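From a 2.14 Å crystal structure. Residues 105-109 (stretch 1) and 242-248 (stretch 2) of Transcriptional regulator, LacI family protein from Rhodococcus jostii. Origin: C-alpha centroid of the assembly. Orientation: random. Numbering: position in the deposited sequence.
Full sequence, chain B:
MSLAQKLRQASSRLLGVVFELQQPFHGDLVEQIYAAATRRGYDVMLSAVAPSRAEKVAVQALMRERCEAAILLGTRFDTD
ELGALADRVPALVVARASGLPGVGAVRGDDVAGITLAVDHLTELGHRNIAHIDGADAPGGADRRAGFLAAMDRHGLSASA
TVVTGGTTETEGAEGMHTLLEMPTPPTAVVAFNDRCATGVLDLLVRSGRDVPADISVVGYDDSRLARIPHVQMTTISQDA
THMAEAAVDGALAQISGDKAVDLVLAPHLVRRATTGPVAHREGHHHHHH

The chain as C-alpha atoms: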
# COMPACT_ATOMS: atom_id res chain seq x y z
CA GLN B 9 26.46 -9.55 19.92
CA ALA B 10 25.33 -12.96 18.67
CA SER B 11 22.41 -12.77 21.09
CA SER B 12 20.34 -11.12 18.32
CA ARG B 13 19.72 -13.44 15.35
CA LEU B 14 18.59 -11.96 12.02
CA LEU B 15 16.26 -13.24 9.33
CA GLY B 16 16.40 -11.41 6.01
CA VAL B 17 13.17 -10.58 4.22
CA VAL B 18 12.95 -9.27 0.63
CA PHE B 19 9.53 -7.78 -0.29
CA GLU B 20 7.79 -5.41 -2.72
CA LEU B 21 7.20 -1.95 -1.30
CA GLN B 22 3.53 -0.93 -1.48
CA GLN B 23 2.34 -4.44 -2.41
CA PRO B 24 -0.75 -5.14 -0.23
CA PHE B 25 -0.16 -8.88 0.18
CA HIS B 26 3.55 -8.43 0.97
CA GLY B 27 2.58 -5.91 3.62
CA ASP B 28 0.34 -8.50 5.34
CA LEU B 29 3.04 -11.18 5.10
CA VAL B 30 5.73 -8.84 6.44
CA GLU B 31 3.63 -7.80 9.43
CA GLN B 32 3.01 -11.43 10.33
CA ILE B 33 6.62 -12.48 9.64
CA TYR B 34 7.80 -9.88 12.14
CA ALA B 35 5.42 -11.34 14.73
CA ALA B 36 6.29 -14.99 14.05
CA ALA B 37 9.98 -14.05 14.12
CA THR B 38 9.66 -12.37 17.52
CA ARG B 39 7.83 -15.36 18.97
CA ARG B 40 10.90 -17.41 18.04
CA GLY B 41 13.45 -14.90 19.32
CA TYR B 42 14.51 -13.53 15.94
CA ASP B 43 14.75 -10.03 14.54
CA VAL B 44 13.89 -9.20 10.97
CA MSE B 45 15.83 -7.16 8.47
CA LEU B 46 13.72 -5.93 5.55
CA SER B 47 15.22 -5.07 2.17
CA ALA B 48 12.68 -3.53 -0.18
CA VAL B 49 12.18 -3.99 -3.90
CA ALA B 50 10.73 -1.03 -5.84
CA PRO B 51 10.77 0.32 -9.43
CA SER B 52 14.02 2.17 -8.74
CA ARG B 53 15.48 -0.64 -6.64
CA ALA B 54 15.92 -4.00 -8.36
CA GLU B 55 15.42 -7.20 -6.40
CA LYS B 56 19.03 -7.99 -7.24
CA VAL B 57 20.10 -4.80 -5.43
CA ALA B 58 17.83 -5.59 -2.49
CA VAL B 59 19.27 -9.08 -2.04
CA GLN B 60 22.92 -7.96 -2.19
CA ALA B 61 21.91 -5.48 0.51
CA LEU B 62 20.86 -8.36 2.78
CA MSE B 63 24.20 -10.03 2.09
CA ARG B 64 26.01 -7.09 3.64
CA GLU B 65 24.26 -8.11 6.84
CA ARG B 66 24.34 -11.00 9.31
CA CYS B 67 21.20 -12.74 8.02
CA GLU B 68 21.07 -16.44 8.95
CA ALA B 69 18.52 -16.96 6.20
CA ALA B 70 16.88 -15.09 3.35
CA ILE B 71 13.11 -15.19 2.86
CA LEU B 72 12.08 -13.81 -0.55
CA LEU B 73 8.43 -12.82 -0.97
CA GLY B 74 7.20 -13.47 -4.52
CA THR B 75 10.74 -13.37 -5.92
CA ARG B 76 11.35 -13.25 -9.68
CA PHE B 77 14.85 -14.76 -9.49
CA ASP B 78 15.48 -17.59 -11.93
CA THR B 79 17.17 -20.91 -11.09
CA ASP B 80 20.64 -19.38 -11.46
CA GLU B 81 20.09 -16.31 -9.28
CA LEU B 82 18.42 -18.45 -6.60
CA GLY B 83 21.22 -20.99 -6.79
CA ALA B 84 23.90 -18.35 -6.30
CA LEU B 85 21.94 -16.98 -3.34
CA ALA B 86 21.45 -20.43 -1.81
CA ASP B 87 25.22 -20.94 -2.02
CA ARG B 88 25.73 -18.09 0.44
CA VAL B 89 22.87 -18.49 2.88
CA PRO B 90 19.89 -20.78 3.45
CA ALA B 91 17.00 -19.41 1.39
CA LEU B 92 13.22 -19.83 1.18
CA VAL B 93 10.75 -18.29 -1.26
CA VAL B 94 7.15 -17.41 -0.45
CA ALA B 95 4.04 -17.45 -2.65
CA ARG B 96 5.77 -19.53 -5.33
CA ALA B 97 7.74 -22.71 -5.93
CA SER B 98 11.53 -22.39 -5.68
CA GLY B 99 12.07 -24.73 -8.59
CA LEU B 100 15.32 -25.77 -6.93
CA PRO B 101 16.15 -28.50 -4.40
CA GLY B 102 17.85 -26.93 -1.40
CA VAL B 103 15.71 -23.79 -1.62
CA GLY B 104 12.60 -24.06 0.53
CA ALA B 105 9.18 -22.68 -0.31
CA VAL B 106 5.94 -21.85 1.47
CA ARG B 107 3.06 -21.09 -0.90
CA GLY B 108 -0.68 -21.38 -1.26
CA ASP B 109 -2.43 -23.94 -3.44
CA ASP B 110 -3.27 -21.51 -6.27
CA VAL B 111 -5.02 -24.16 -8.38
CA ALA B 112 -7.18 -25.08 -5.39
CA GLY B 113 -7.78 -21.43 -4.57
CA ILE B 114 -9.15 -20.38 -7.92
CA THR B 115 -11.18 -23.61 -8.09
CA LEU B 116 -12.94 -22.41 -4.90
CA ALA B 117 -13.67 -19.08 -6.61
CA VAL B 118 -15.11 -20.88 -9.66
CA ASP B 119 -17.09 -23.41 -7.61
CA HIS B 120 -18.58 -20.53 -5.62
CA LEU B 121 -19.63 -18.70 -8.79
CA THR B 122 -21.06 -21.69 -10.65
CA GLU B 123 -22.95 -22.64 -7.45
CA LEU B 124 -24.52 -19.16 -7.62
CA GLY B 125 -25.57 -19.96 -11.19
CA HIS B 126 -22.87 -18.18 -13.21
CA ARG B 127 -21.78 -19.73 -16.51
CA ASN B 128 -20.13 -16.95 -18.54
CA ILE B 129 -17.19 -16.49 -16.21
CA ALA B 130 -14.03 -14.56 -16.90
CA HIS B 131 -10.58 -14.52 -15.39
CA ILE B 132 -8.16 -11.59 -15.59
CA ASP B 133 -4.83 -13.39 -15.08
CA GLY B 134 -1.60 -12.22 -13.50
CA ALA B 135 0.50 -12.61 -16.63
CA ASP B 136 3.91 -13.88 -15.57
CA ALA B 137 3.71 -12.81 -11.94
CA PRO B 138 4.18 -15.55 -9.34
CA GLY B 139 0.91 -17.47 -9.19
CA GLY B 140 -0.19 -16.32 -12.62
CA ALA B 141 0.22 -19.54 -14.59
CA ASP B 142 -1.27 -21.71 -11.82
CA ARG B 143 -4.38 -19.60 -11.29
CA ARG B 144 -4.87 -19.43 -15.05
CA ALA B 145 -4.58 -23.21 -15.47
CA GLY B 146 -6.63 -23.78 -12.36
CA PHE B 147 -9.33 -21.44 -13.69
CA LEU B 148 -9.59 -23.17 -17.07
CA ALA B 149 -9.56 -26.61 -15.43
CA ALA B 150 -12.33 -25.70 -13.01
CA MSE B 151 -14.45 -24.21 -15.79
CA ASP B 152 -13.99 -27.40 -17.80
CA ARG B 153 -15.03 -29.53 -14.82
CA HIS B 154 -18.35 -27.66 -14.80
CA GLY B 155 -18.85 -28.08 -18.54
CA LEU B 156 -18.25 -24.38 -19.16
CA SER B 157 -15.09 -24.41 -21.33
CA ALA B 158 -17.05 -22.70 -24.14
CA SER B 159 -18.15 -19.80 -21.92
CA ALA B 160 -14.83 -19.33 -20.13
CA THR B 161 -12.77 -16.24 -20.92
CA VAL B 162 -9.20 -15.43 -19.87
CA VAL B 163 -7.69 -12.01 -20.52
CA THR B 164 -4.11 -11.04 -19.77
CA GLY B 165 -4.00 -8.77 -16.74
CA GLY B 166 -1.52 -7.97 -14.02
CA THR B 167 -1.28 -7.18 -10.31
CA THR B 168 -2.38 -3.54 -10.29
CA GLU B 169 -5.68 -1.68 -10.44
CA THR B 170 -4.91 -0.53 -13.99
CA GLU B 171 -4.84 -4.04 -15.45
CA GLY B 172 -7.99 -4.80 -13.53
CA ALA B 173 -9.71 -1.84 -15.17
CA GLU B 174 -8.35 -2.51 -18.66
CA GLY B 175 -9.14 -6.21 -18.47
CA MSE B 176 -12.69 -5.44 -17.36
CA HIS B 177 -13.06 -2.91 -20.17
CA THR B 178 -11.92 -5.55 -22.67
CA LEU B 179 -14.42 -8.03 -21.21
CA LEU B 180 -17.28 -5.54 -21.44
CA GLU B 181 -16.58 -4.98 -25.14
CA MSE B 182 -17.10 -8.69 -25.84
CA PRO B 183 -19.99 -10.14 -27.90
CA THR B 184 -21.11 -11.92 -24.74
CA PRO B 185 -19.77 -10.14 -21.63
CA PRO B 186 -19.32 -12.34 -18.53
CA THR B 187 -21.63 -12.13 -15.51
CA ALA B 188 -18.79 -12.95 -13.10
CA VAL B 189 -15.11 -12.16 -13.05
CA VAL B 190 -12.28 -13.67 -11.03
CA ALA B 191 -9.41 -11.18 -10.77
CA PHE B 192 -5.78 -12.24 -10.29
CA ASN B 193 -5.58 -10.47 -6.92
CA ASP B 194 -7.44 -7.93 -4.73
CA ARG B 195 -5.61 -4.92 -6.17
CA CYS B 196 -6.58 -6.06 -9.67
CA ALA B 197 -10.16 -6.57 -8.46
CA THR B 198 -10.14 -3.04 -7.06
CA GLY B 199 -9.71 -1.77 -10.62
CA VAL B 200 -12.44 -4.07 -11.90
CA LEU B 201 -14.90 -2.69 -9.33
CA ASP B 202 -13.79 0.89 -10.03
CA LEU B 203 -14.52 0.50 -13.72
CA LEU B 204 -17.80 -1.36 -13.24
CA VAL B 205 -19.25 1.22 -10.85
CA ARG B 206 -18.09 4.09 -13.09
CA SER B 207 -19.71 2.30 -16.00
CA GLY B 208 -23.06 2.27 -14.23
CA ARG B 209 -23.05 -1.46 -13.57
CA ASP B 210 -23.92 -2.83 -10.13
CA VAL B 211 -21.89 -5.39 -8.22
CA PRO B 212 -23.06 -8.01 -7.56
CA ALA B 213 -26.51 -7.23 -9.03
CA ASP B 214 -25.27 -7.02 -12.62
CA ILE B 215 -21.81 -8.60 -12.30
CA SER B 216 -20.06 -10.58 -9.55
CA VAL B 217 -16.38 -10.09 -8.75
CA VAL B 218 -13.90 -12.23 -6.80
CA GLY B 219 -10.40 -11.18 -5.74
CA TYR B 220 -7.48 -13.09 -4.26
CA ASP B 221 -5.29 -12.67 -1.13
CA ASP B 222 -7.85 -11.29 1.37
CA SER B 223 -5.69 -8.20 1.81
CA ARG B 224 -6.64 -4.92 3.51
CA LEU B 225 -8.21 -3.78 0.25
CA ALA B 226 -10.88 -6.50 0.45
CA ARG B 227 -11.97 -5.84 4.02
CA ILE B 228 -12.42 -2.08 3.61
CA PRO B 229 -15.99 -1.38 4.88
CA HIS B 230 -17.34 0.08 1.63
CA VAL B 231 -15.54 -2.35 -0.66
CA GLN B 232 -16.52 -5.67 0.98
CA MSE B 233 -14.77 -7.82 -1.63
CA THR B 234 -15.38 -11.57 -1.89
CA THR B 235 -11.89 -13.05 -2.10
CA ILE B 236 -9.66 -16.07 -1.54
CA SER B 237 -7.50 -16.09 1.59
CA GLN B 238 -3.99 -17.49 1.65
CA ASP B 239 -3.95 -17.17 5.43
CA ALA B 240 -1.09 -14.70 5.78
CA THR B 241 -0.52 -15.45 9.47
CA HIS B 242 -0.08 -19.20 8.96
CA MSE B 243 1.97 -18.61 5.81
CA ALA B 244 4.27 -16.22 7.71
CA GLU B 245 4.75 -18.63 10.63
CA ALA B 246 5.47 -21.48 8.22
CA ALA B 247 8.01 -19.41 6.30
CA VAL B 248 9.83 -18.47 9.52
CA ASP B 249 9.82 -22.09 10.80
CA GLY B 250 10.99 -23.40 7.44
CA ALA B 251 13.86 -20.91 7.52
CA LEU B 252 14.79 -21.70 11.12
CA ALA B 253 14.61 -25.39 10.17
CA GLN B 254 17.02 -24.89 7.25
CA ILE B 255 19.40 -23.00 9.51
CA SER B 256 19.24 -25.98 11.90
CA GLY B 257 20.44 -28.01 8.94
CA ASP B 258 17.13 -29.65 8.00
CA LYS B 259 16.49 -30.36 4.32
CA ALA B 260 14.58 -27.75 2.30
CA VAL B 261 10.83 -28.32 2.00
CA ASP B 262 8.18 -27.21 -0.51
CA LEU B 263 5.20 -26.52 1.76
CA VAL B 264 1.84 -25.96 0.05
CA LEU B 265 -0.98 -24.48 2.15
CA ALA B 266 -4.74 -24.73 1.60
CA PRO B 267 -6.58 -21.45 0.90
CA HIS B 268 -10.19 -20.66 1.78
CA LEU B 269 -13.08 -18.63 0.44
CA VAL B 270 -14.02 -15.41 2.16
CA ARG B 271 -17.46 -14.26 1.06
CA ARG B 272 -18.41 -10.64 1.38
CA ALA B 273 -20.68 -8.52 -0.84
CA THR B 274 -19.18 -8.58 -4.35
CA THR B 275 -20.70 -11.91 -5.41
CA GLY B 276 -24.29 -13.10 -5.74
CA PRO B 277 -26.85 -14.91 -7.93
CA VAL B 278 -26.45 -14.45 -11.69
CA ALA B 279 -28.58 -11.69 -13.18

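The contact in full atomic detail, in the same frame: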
# COMPACT_ATOMS: atom_id res chain seq x y z
N ALA B 105 10.28 -23.51 0.15
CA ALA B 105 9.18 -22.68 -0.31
C ALA B 105 7.95 -22.91 0.55
O ALA B 105 7.72 -24.01 1.05
CB ALA B 105 8.87 -22.98 -1.75
N VAL B 106 7.18 -21.84 0.71
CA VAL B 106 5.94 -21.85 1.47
C VAL B 106 4.98 -21.04 0.60
O VAL B 106 5.13 -19.82 0.47
CB VAL B 106 6.12 -21.18 2.85
CG1 VAL B 106 4.78 -21.00 3.52
CG2 VAL B 106 7.05 -22.02 3.72
N ARG B 107 4.02 -21.72 0.00
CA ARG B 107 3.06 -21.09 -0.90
C ARG B 107 1.66 -21.66 -0.76
O ARG B 107 1.46 -22.73 -0.16
CB ARG B 107 3.54 -21.29 -2.34
CG ARG B 107 3.71 -22.76 -2.72
CD ARG B 107 4.72 -22.94 -3.84
NE ARG B 107 4.90 -24.34 -4.22
CZ ARG B 107 4.03 -25.04 -4.94
NH1 ARG B 107 2.91 -24.49 -5.38
NH2 ARG B 107 4.28 -26.32 -5.22
N GLY B 108 0.69 -20.94 -1.31
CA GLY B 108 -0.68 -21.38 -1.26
C GLY B 108 -0.99 -22.26 -2.46
O GLY B 108 -0.27 -22.23 -3.46
N ASP B 109 -2.04 -23.06 -2.35
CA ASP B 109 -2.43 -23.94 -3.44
C ASP B 109 -3.28 -23.11 -4.41
O ASP B 109 -4.51 -23.14 -4.34
CB ASP B 109 -3.26 -25.11 -2.89
CG ASP B 109 -3.42 -26.24 -3.91
OD1 ASP B 109 -3.61 -25.94 -5.11
OD2 ASP B 109 -3.36 -27.41 -3.49
N HIS B 242 -0.62 -17.84 9.01
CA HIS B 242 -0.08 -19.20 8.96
C HIS B 242 1.05 -19.31 7.93
O HIS B 242 2.00 -20.07 8.12
CB HIS B 242 -1.17 -20.21 8.63
CG HIS B 242 -0.71 -21.64 8.67
ND1 HIS B 242 -1.51 -22.69 8.30
CD2 HIS B 242 0.47 -22.18 9.06
CE1 HIS B 242 -0.84 -23.82 8.45
NE2 HIS B 242 0.36 -23.54 8.91
N MSE B 243 0.94 -18.57 6.83
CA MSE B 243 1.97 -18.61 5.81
C MSE B 243 3.26 -17.98 6.37
O MSE B 243 4.35 -18.49 6.13
CB MSE B 243 1.50 -17.86 4.56
CG MSE B 243 2.35 -18.15 3.34
SE MSE B 243 1.53 -17.36 1.75
CE MSE B 243 0.20 -18.73 1.47
N ALA B 244 3.12 -16.89 7.12
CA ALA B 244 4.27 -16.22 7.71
C ALA B 244 4.97 -17.11 8.74
O ALA B 244 6.20 -17.20 8.76
CB ALA B 244 3.84 -14.91 8.37
N GLU B 245 4.19 -17.76 9.61
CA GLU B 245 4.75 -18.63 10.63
C GLU B 245 5.48 -19.81 9.99
O GLU B 245 6.54 -20.21 10.46
CB GLU B 245 3.65 -19.18 11.56
CG GLU B 245 2.85 -18.13 12.29
CD GLU B 245 2.10 -18.71 13.49
OE1 GLU B 245 2.77 -19.14 14.45
OE2 GLU B 245 0.85 -18.73 13.47
N ALA B 246 4.89 -20.35 8.93
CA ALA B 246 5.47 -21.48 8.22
C ALA B 246 6.78 -21.09 7.53
O ALA B 246 7.74 -21.86 7.51
CB ALA B 246 4.48 -22.01 7.20
N ALA B 247 6.81 -19.88 6.97
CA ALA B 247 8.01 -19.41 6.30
C ALA B 247 9.14 -19.25 7.31
O ALA B 247 10.28 -19.65 7.05
CB ALA B 247 7.72 -18.08 5.60
N VAL B 248 8.83 -18.66 8.47
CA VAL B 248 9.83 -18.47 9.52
C VAL B 248 10.34 -19.82 10.04
O VAL B 248 11.55 -19.99 10.21
CB VAL B 248 9.27 -17.63 10.71
CG1 VAL B 248 10.20 -17.73 11.92
CG2 VAL B 248 9.15 -16.17 10.31

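Strand 105-108 runs nearly antiparallel to helix 242-248 (165° between their directions, 8.3 Å at closest approach), and the two are held by van der Waals packing, mostly between apolar side chains, with no hydrogen bond between them. The main bump is Val106, whose CA-to-CB bond points toward the helix. With chi1 in the t rotamer, its two methyls are spread along the helix face, CG1 over Met243 and Ala246, CG2 over Ala247. CG1 sits in a hollow formed by the Met243 backbone and side chain and by Ala246: it lies 3.6 Å from Met243 O, 3.7 Å from Met243 CG and 3.8 Å from Ala246 CB. CG2 of Val106 reaches Ala247, 3.8 Å from its CA and 4.4 Å from its CB. The small alanines leave the helix surface shallow here, so the valine methyls come close to the backbone; Met243 O, already accepting the helical bond from Ala247 N (2.9 Å), needs no partner from the strand. Met243, a selenomethionine, starts sideways, but its long, flexible side chain (t, t, m) brings CE within 3.6 Å of Gly108 N and 4.0 Å of Arg107 C. Gly108 offers bare backbone to this methyl; an ideal CB there would itself lie 3.6 Å from Met243 CE. Ala105 and Arg107, flanking Val106, point away, as expected from the alternation of side chains along a strand. The contact buries 213 Å² in total.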